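Local coordinates for protein GTP pyrophosphokinase (Chlorobaculum tepidum, PDB 3IBW) that is the ACT domain, probably regulatory, of a GTP pyrophosphokinase, an enzyme that transfers pyrophosphate from ATP to GTP to make an alarmone, at residues I8-E13 with G43-N48; D3-I8 with N48-V53. The protein carries 1 engineered substitution. All coordinates share one frame; numbering follows the deposited sequence.

Contact 1 (I8-E13 with G43-N48); sequences IRIVGE and GIFTCN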
ATOM      1  N   ILE A   8      -3.898  11.511  -3.728  1.00 13.69           N
ATOM      2  CA  ILE A   8      -3.651  11.052  -5.095  1.00 12.78           C
ATOM      3  C   ILE A   8      -4.550   9.844  -5.364  1.00 12.58           C
ATOM      4  O   ILE A   8      -4.652   8.947  -4.529  1.00 13.64           O
ATOM      5  CB  ILE A   8      -2.189  10.557  -5.304  1.00 14.12           C
ATOM      6  CG1 ILE A   8      -1.183  11.672  -5.018  1.00 13.40           C
ATOM      7  CG2 ILE A   8      -2.015  10.044  -6.735  1.00 12.54           C
ATOM      8  CD1 ILE A   8       0.261  11.197  -5.090  1.00 14.33           C
ATOM      9  N   ARG A   9      -5.202   9.826  -6.521  1.00 10.75           N
ATOM     10  CA  ARG A   9      -6.049   8.697  -6.879  1.00  9.35           C
ATOM     11  C   ARG A   9      -5.503   8.041  -8.138  1.00 11.46           C
ATOM     12  O   ARG A   9      -5.265   8.711  -9.146  1.00 10.48           O
ATOM     13  CB  ARG A   9      -7.491   9.139  -7.122  1.00  9.20           C
ATOM     14  CG  ARG A   9      -8.381   8.028  -7.684  1.00 14.12           C
ATOM     15  CD  ARG A   9      -9.845   8.407  -7.574  1.00 20.89           C
ATOM     16  NE  ARG A   9     -10.742   7.477  -8.258  1.00 17.35           N
ATOM     17  CZ  ARG A   9     -11.243   6.370  -7.721  1.00 21.02           C
ATOM     18  NH1 ARG A   9     -10.924   6.024  -6.480  1.00 17.14           N
ATOM     19  NH2 ARG A   9     -12.091   5.623  -8.415  1.00 20.71           N
ATOM     20  N   ILE A  10      -5.304   6.728  -8.067  1.00 10.77           N
ATOM     21  CA  ILE A  10      -4.792   5.955  -9.193  1.00 10.93           C
ATOM     22  C   ILE A  10      -5.823   4.899  -9.579  1.00 13.28           C
ATOM     23  O   ILE A  10      -6.412   4.253  -8.712  1.00 10.20           O
ATOM     24  CB  ILE A  10      -3.478   5.213  -8.821  1.00 12.65           C
ATOM     25  CG1 ILE A  10      -2.447   6.207  -8.290  1.00 10.33           C
ATOM     26  CG2 ILE A  10      -2.919   4.457 -10.033  1.00  9.58           C
ATOM     27  CD1 ILE A  10      -2.210   6.086  -6.799  1.00 16.96           C
ATOM     28  N   VAL A  11      -6.050   4.739 -10.879  1.00 13.08           N
ATOM     29  CA  VAL A  11      -6.976   3.727 -11.380  1.00 10.95           C
ATOM     30  C   VAL A  11      -6.194   3.013 -12.489  1.00 10.46           C
ATOM     31  O   VAL A  11      -5.589   3.658 -13.353  1.00  9.82           O
ATOM     32  CB  VAL A  11      -8.281   4.353 -11.947  1.00 10.45           C
ATOM     33  CG1 VAL A  11      -9.228   3.233 -12.405  1.00 13.59           C
ATOM     34  CG2 VAL A  11      -8.958   5.218 -10.880  1.00 10.27           C
ATOM     35  N   GLY A  12      -6.199   1.683 -12.453  1.00 10.58           N
ATOM     36  CA  GLY A  12      -5.467   0.913 -13.442  1.00 10.63           C
ATOM     37  C   GLY A  12      -6.024  -0.482 -13.651  1.00 11.35           C
ATOM     38  O   GLY A  12      -7.010  -0.858 -13.028  1.00 11.39           O
ATOM     39  N   GLU A  13      -5.375  -1.254 -14.514  1.00 14.06           N
ATOM     40  CA  GLU A  13      -5.820  -2.610 -14.816  1.00 16.15           C
ATOM     41  C   GLU A  13      -5.406  -3.592 -13.732  1.00 14.58           C
ATOM     42  O   GLU A  13      -4.288  -3.535 -13.232  1.00 16.11           O
ATOM     43  CB  GLU A  13      -5.245  -3.059 -16.165  1.00 18.62           C
ATOM     44  CG  GLU A  13      -3.726  -3.102 -16.200  1.00 23.45           C
ATOM     45  CD  GLU A  13      -3.178  -3.598 -17.531  1.00 29.68           C
ATOM     46  OE1 GLU A  13      -3.917  -3.551 -18.533  1.00 31.71           O
ATOM     47  OE2 GLU A  13      -2.006  -4.029 -17.572  1.00 33.95           O
ATOM     48  N   GLY A  43     -12.032  -6.132 -12.850  1.00 24.25           N
ATOM     49  CA  GLY A  43     -10.940  -6.071 -13.805  1.00 20.35           C
ATOM     50  C   GLY A  43     -10.006  -4.886 -13.602  1.00 18.04           C
ATOM     51  O   GLY A  43      -9.000  -4.752 -14.301  1.00 17.07           O
ATOM     52  N   ILE A  44     -10.334  -4.010 -12.661  1.00 16.32           N
ATOM     53  CA  ILE A  44      -9.488  -2.851 -12.408  1.00 15.75           C
ATOM     54  C   ILE A  44      -9.202  -2.700 -10.915  1.00 15.34           C
ATOM     55  O   ILE A  44      -9.757  -3.421 -10.078  1.00 13.92           O
ATOM     56  CB  ILE A  44     -10.156  -1.523 -12.919  1.00 17.54           C
ATOM     57  CG1 ILE A  44     -11.469  -1.269 -12.172  1.00 23.01           C
ATOM     58  CG2 ILE A  44     -10.402  -1.595 -14.444  1.00 16.23           C
ATOM     59  CD1 ILE A  44     -11.925   0.175 -12.230  1.00 27.92           C
ATOM     60  N   PHE A  45      -8.292  -1.792 -10.586  1.00 11.56           N
ATOM     61  CA  PHE A  45      -8.010  -1.512  -9.188  1.00 10.90           C
ATOM     62  C   PHE A  45      -8.075   0.005  -9.049  1.00 10.07           C
ATOM     63  O   PHE A  45      -7.811   0.745 -10.008  1.00 10.10           O
ATOM     64  CB  PHE A  45      -6.620  -2.036  -8.751  1.00 10.60           C
ATOM     65  CG  PHE A  45      -5.470  -1.221  -9.268  1.00 11.25           C
ATOM     66  CD1 PHE A  45      -5.100  -0.034  -8.642  1.00 16.77           C
ATOM     67  CD2 PHE A  45      -4.796  -1.610 -10.417  1.00 14.87           C
ATOM     68  CE1 PHE A  45      -4.089   0.763  -9.167  1.00 14.52           C
ATOM     69  CE2 PHE A  45      -3.783  -0.819 -10.953  1.00 15.11           C
ATOM     70  CZ  PHE A  45      -3.427   0.369 -10.324  1.00 14.04           C
ATOM     71  N   THR A  46      -8.476   0.465  -7.870  1.00 10.51           N
ATOM     72  CA  THR A  46      -8.511   1.888  -7.585  1.00 10.58           C
ATOM     73  C   THR A  46      -7.672   2.031  -6.323  1.00 11.46           C
ATOM     74  O   THR A  46      -7.638   1.127  -5.480  1.00  8.74           O
ATOM     75  CB  THR A  46      -9.935   2.422  -7.325  1.00 14.60           C
ATOM     76  OG1 THR A  46     -10.533   1.701  -6.246  1.00 15.15           O
ATOM     77  CG2 THR A  46     -10.786   2.278  -8.572  1.00 12.11           C
ATOM     78  N   CYS A  47      -6.980   3.154  -6.202  1.00 10.06           N
ATOM     79  CA  CYS A  47      -6.142   3.393  -5.041  1.00 10.51           C
ATOM     80  C   CYS A  47      -6.160   4.862  -4.666  1.00 10.58           C
ATOM     81  O   CYS A  47      -5.772   5.704  -5.474  1.00 12.43           O
ATOM     82  CB  CYS A  47      -4.696   2.985  -5.335  1.00 12.14           C
ATOM     83  SG  CYS A  47      -3.581   3.191  -3.924  1.00 17.45           S
ATOM     84  N   ASN A  48      -6.632   5.167  -3.459  1.00 10.20           N
ATOM     85  CA  ASN A  48      -6.645   6.538  -2.956  1.00 12.71           C
ATOM     86  C   ASN A  48      -5.524   6.573  -1.920  1.00 14.65           C
ATOM     87  O   ASN A  48      -5.518   5.797  -0.964  1.00 13.80           O
ATOM     88  CB  ASN A  48      -7.985   6.888  -2.307  1.00 13.93           C
ATOM     89  CG  ASN A  48      -9.064   7.194  -3.327  1.00 20.69           C
ATOM     90  OD1 ASN A  48      -8.831   7.151  -4.537  1.00 20.66           O
ATOM     91  ND2 ASN A  48     -10.254   7.512  -2.841  1.00 24.50           N
TER
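The ring of Phe45 packs over Gly12 where residues 8-13 pair antiparallel with 44-48, axes 164° apart. On this buried side, Phe45 has CG in the crowded position between backbone N and carbonyl carbon (chi1 74°) and leans across to Gly12, whose N lies 3.7 Å above the ring plane towards the rim. A CB on Gly12 would clash with Phe45 CE2. Ile10 CG2 touches Phe45 CE1 at 4.0 Å, and Met18 and Ile22 of helix 18-28 also pack on this ring. Beneath it, Gly12 N hydrogen-bonds to Phe45 O at 3.1 Å, and Phe45 N to Gly12 O at 2.9 Å. The other face, partly exposed, is looser and more polar. Extended from CG to NE, Arg9 donates a hydrogen bond from NH1 to Asn48 OD1 (3.1 Å), with the acceptor near the guanidinium plane but the donor above the amide carbonyl plane. Arg9 NH2 lies 3.6 Å from Thr46 CG2. An alanine here has no guanidinium to bond Asn48 OD1 or lie alongside Thr46, and would probably leave this end of the face more loosely held. An antiparallel sheet with both helices on one face, in βαββαβ order, is the ferredoxin-like ACT fold.

Contact 2 (D3-I8 with N48-V53); sequences DFLAGI and NLMIFV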
ATOM      1  N   ASP A   3       5.882  20.134   5.202  1.00 32.38           N
ATOM      2  CA  ASP A   3       5.021  19.167   4.527  1.00 30.41           C
ATOM      3  C   ASP A   3       3.531  19.405   4.721  1.00 29.06           C
ATOM      4  O   ASP A   3       3.096  19.802   5.800  1.00 31.42           O
ATOM      5  CB  ASP A   3       5.373  17.740   4.973  1.00 32.34           C
ATOM      6  CG  ASP A   3       6.750  17.298   4.506  1.00 34.27           C
ATOM      7  OD1 ASP A   3       7.500  18.134   3.961  1.00 37.70           O
ATOM      8  OD2 ASP A   3       7.082  16.105   4.692  1.00 40.85           O
ATOM      9  N   PHE A   4       2.755  19.180   3.664  1.00 24.43           N
ATOM     10  CA  PHE A   4       1.308  19.345   3.741  1.00 21.33           C
ATOM     11  C   PHE A   4       0.636  18.064   3.253  1.00 21.21           C
ATOM     12  O   PHE A   4       1.248  17.260   2.544  1.00 16.59           O
ATOM     13  CB  PHE A   4       0.837  20.547   2.906  1.00 21.89           C
ATOM     14  CG  PHE A   4       0.922  20.333   1.426  1.00 21.12           C
ATOM     15  CD1 PHE A   4      -0.226  20.099   0.674  1.00 15.76           C
ATOM     16  CD2 PHE A   4       2.154  20.347   0.781  1.00 20.81           C
ATOM     17  CE1 PHE A   4      -0.147  19.887  -0.701  1.00 18.52           C
ATOM     18  CE2 PHE A   4       2.244  20.134  -0.589  1.00 24.60           C
ATOM     19  CZ  PHE A   4       1.090  19.901  -1.332  1.00 19.97           C
ATOM     20  N   LEU A   5      -0.620  17.878   3.642  1.00 18.42           N
ATOM     21  CA  LEU A   5      -1.368  16.686   3.266  1.00 19.38           C
ATOM     22  C   LEU A   5      -1.961  16.803   1.872  1.00 16.86           C
ATOM     23  O   LEU A   5      -2.667  17.769   1.566  1.00 15.96           O
ATOM     24  CB  LEU A   5      -2.493  16.433   4.280  1.00 19.22           C
ATOM     25  CG  LEU A   5      -3.229  15.092   4.169  1.00 25.21           C
ATOM     26  CD1 LEU A   5      -2.285  13.954   4.554  1.00 26.63           C
ATOM     27  CD2 LEU A   5      -4.451  15.102   5.077  1.00 31.78           C
ATOM     28  N   ALA A   6      -1.661  15.820   1.024  1.00 16.62           N
ATOM     29  CA  ALA A   6      -2.176  15.785  -0.339  1.00 14.71           C
ATOM     30  C   ALA A   6      -2.755  14.403  -0.645  1.00 17.05           C
ATOM     31  O   ALA A   6      -2.352  13.401  -0.048  1.00 15.84           O
ATOM     32  CB  ALA A   6      -1.076  16.110  -1.341  1.00 11.76           C
ATOM     33  N   GLY A   7      -3.703  14.363  -1.577  1.00 15.78           N
ATOM     34  CA  GLY A   7      -4.323  13.109  -1.960  1.00 16.01           C
ATOM     35  C   GLY A   7      -4.062  12.796  -3.422  1.00 16.05           C
ATOM     36  O   GLY A   7      -4.006  13.704  -4.257  1.00 14.50           O
ATOM     37  N   ILE A   8      -3.898  11.511  -3.728  1.00 13.69           N
ATOM     38  CA  ILE A   8      -3.651  11.052  -5.095  1.00 12.78           C
ATOM     39  C   ILE A   8      -4.550   9.844  -5.364  1.00 12.58           C
ATOM     40  O   ILE A   8      -4.652   8.947  -4.529  1.00 13.64           O
ATOM     41  CB  ILE A   8      -2.189  10.557  -5.304  1.00 14.12           C
ATOM     42  CG1 ILE A   8      -1.183  11.672  -5.018  1.00 13.40           C
ATOM     43  CG2 ILE A   8      -2.015  10.044  -6.735  1.00 12.54           C
ATOM     44  CD1 ILE A   8       0.261  11.197  -5.090  1.00 14.33           C
ATOM     45  N   ASN A  48      -6.632   5.167  -3.459  1.00 10.20           N
ATOM     46  CA  ASN A  48      -6.645   6.538  -2.956  1.00 12.71           C
ATOM     47  C   ASN A  48      -5.524   6.573  -1.920  1.00 14.65           C
ATOM     48  O   ASN A  48      -5.518   5.797  -0.964  1.00 13.80           O
ATOM     49  CB  ASN A  48      -7.985   6.888  -2.307  1.00 13.93           C
ATOM     50  CG  ASN A  48      -9.064   7.194  -3.327  1.00 20.69           C
ATOM     51  OD1 ASN A  48      -8.831   7.151  -4.537  1.00 20.66           O
ATOM     52  ND2 ASN A  48     -10.254   7.512  -2.841  1.00 24.50           N
ATOM     53  N   LEU A  49      -4.583   7.487  -2.121  1.00 14.47           N
ATOM     54  CA  LEU A  49      -3.420   7.635  -1.260  1.00 15.81           C
ATOM     55  C   LEU A  49      -3.358   9.030  -0.657  1.00 16.07           C
ATOM     56  O   LEU A  49      -3.543  10.016  -1.370  1.00 15.66           O
ATOM     57  CB  LEU A  49      -2.158   7.380  -2.105  1.00 15.25           C
ATOM     58  CG  LEU A  49      -0.755   7.789  -1.636  1.00 19.98           C
ATOM     59  CD1 LEU A  49      -0.325   6.913  -0.470  1.00 15.52           C
ATOM     60  CD2 LEU A  49       0.234   7.649  -2.789  1.00 15.93           C
HETATM   61  N   MSE A  50      -3.140   9.113   0.655  1.00 13.94           N
HETATM   62  CA  MSE A  50      -2.991  10.410   1.316  1.00 15.26           C
HETATM   63  C   MSE A  50      -1.559  10.398   1.834  1.00 12.03           C
HETATM   64  O   MSE A  50      -1.146   9.473   2.536  1.00 12.48           O
HETATM   65  CB  MSE A  50      -3.950  10.575   2.495  1.00 17.78           C
HETATM   66  CG  MSE A  50      -5.414  10.530   2.114  1.00 31.42           C
HETATM   67 SE   MSE A  50      -5.964  12.034   1.042  1.00 63.04          SE
HETATM   68  CE  MSE A  50      -5.034  13.455   1.980  1.00 25.71           C
ATOM     69  N   ILE A  51      -0.809  11.438   1.493  1.00 11.45           N
ATOM     70  CA  ILE A  51       0.587  11.540   1.890  1.00 13.27           C
ATOM     71  C   ILE A  51       0.915  12.956   2.334  1.00 16.76           C
ATOM     72  O   ILE A  51       0.184  13.894   2.002  1.00 17.87           O
ATOM     73  CB  ILE A  51       1.538  11.236   0.691  1.00 16.16           C
ATOM     74  CG1 ILE A  51       1.245  12.205  -0.473  1.00 17.46           C
ATOM     75  CG2 ILE A  51       1.377   9.803   0.222  1.00 15.45           C
ATOM     76  CD1 ILE A  51       2.282  12.160  -1.584  1.00 25.19           C
ATOM     77  N   PHE A  52       1.992  13.095   3.108  1.00 18.71           N
ATOM     78  CA  PHE A  52       2.486  14.410   3.515  1.00 21.27           C
ATOM     79  C   PHE A  52       3.641  14.629   2.530  1.00 22.16           C
ATOM     80  O   PHE A  52       4.554  13.801   2.417  1.00 24.34           O
ATOM     81  CB  PHE A  52       2.971  14.421   4.963  1.00 22.33           C
ATOM     82  CG  PHE A  52       1.866  14.623   5.945  1.00 27.88           C
ATOM     83  CD1 PHE A  52       1.222  15.852   6.048  1.00 32.84           C
ATOM     84  CD2 PHE A  52       1.452  13.586   6.753  1.00 37.41           C
ATOM     85  CE1 PHE A  52       0.168  16.027   6.938  1.00 31.67           C
ATOM     86  CE2 PHE A  52       0.394  13.753   7.645  1.00 34.46           C
ATOM     87  CZ  PHE A  52      -0.240  14.974   7.743  1.00 35.30           C
ATOM     88  N   VAL A  53       3.595  15.751   1.820  1.00 19.42           N
ATOM     89  CA  VAL A  53       4.591  16.048   0.806  1.00 17.80           C
ATOM     90  C   VAL A  53       5.141  17.460   0.948  1.00 18.90           C
ATOM     91  O   VAL A  53       4.464  18.359   1.442  1.00 15.13           O
ATOM     92  CB  VAL A  53       3.957  15.801  -0.603  1.00 20.83           C
ATOM     93  CG1 VAL A  53       2.802  16.747  -0.832  1.00 19.69           C
ATOM     94  CG2 VAL A  53       4.995  15.925  -1.684  1.00 19.76           C
TER
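Within the antiparallel sheet of the ACT domain, strands 4-13 and 44-53 are the two central neighbours, and residues 4-8 run beside 48-53 with their axes 144° apart. Three hydrogen-bonded pairs, Phe4 with Val53, Ala6 with Ile51 and Ile8 with Leu49, supply six backbone bonds. The middle pair is nearly straight: Ala6 N reaches Ile51 O at 2.8 Å, almost along the C=O axis.

On the face of Leu5, Met50 and Phe52, contact is made by branches and methyls. In Leu5, chi1 sets CG anti to the backbone N (-170°), and the turn at chi2 then puts CD1 over the Phe52 ring, 3.9 Å from the centroid and 11° off the normal, a CH-pi contact square over the face. The same leucine meets selenomethionine Met50 at about a right angle. The turn at chi2 of Met50 brings SE to 3.6 Å from Gly7 CA, where a CB would clash with SE, and chi3 then turns CE back toward Leu5. There Met50 CE presses on Leu5 CG at 3.3 Å, tighter than ordinary van der Waals contact. Arg34 of strand 32-41 also lies against both Leu5 and Phe52.

The ferredoxin-like arrangement places its helices against the opposite face, which bears Phe4, Ala6, Ile8, Leu49, Ile51 and Val53. Here Ile8 CD1 lies 4.2 Å from Ile51 CD1, and Leu59 of helix 56-67 packs on both Ala6 and Ile8. Small Ala6 offers its CB to Val53 CG1 at 4.0 Å. That methyl also meets the Phe4 ring, which lies alongside Val53 pointing the same way, with Phe4 CE2 only 3.4 Å from Val53 CG1.

From the N terminus, the chain enters contact 2 with Asp3 and the start of strand 4-13, then gives residues 8-13 to contact 1, with Ile8 and, on the partner strand, Asn48 common to both. It next forms helix 18-28 and strand 32-41 before turning back along strand 44-53, which meets the first strand in reverse order. Contact 1 therefore closes the shorter loop, with 29 residues between its segments, and contact 2 encloses it with 39; the loops nest and do not cross. Their centres lie about 16 Å apart, on opposite sides of the chain's centre. Strand 32-41 borders 44-53 and strand 72-78 borders 4-13, while helices 18-28 and 56-67 lie on one face.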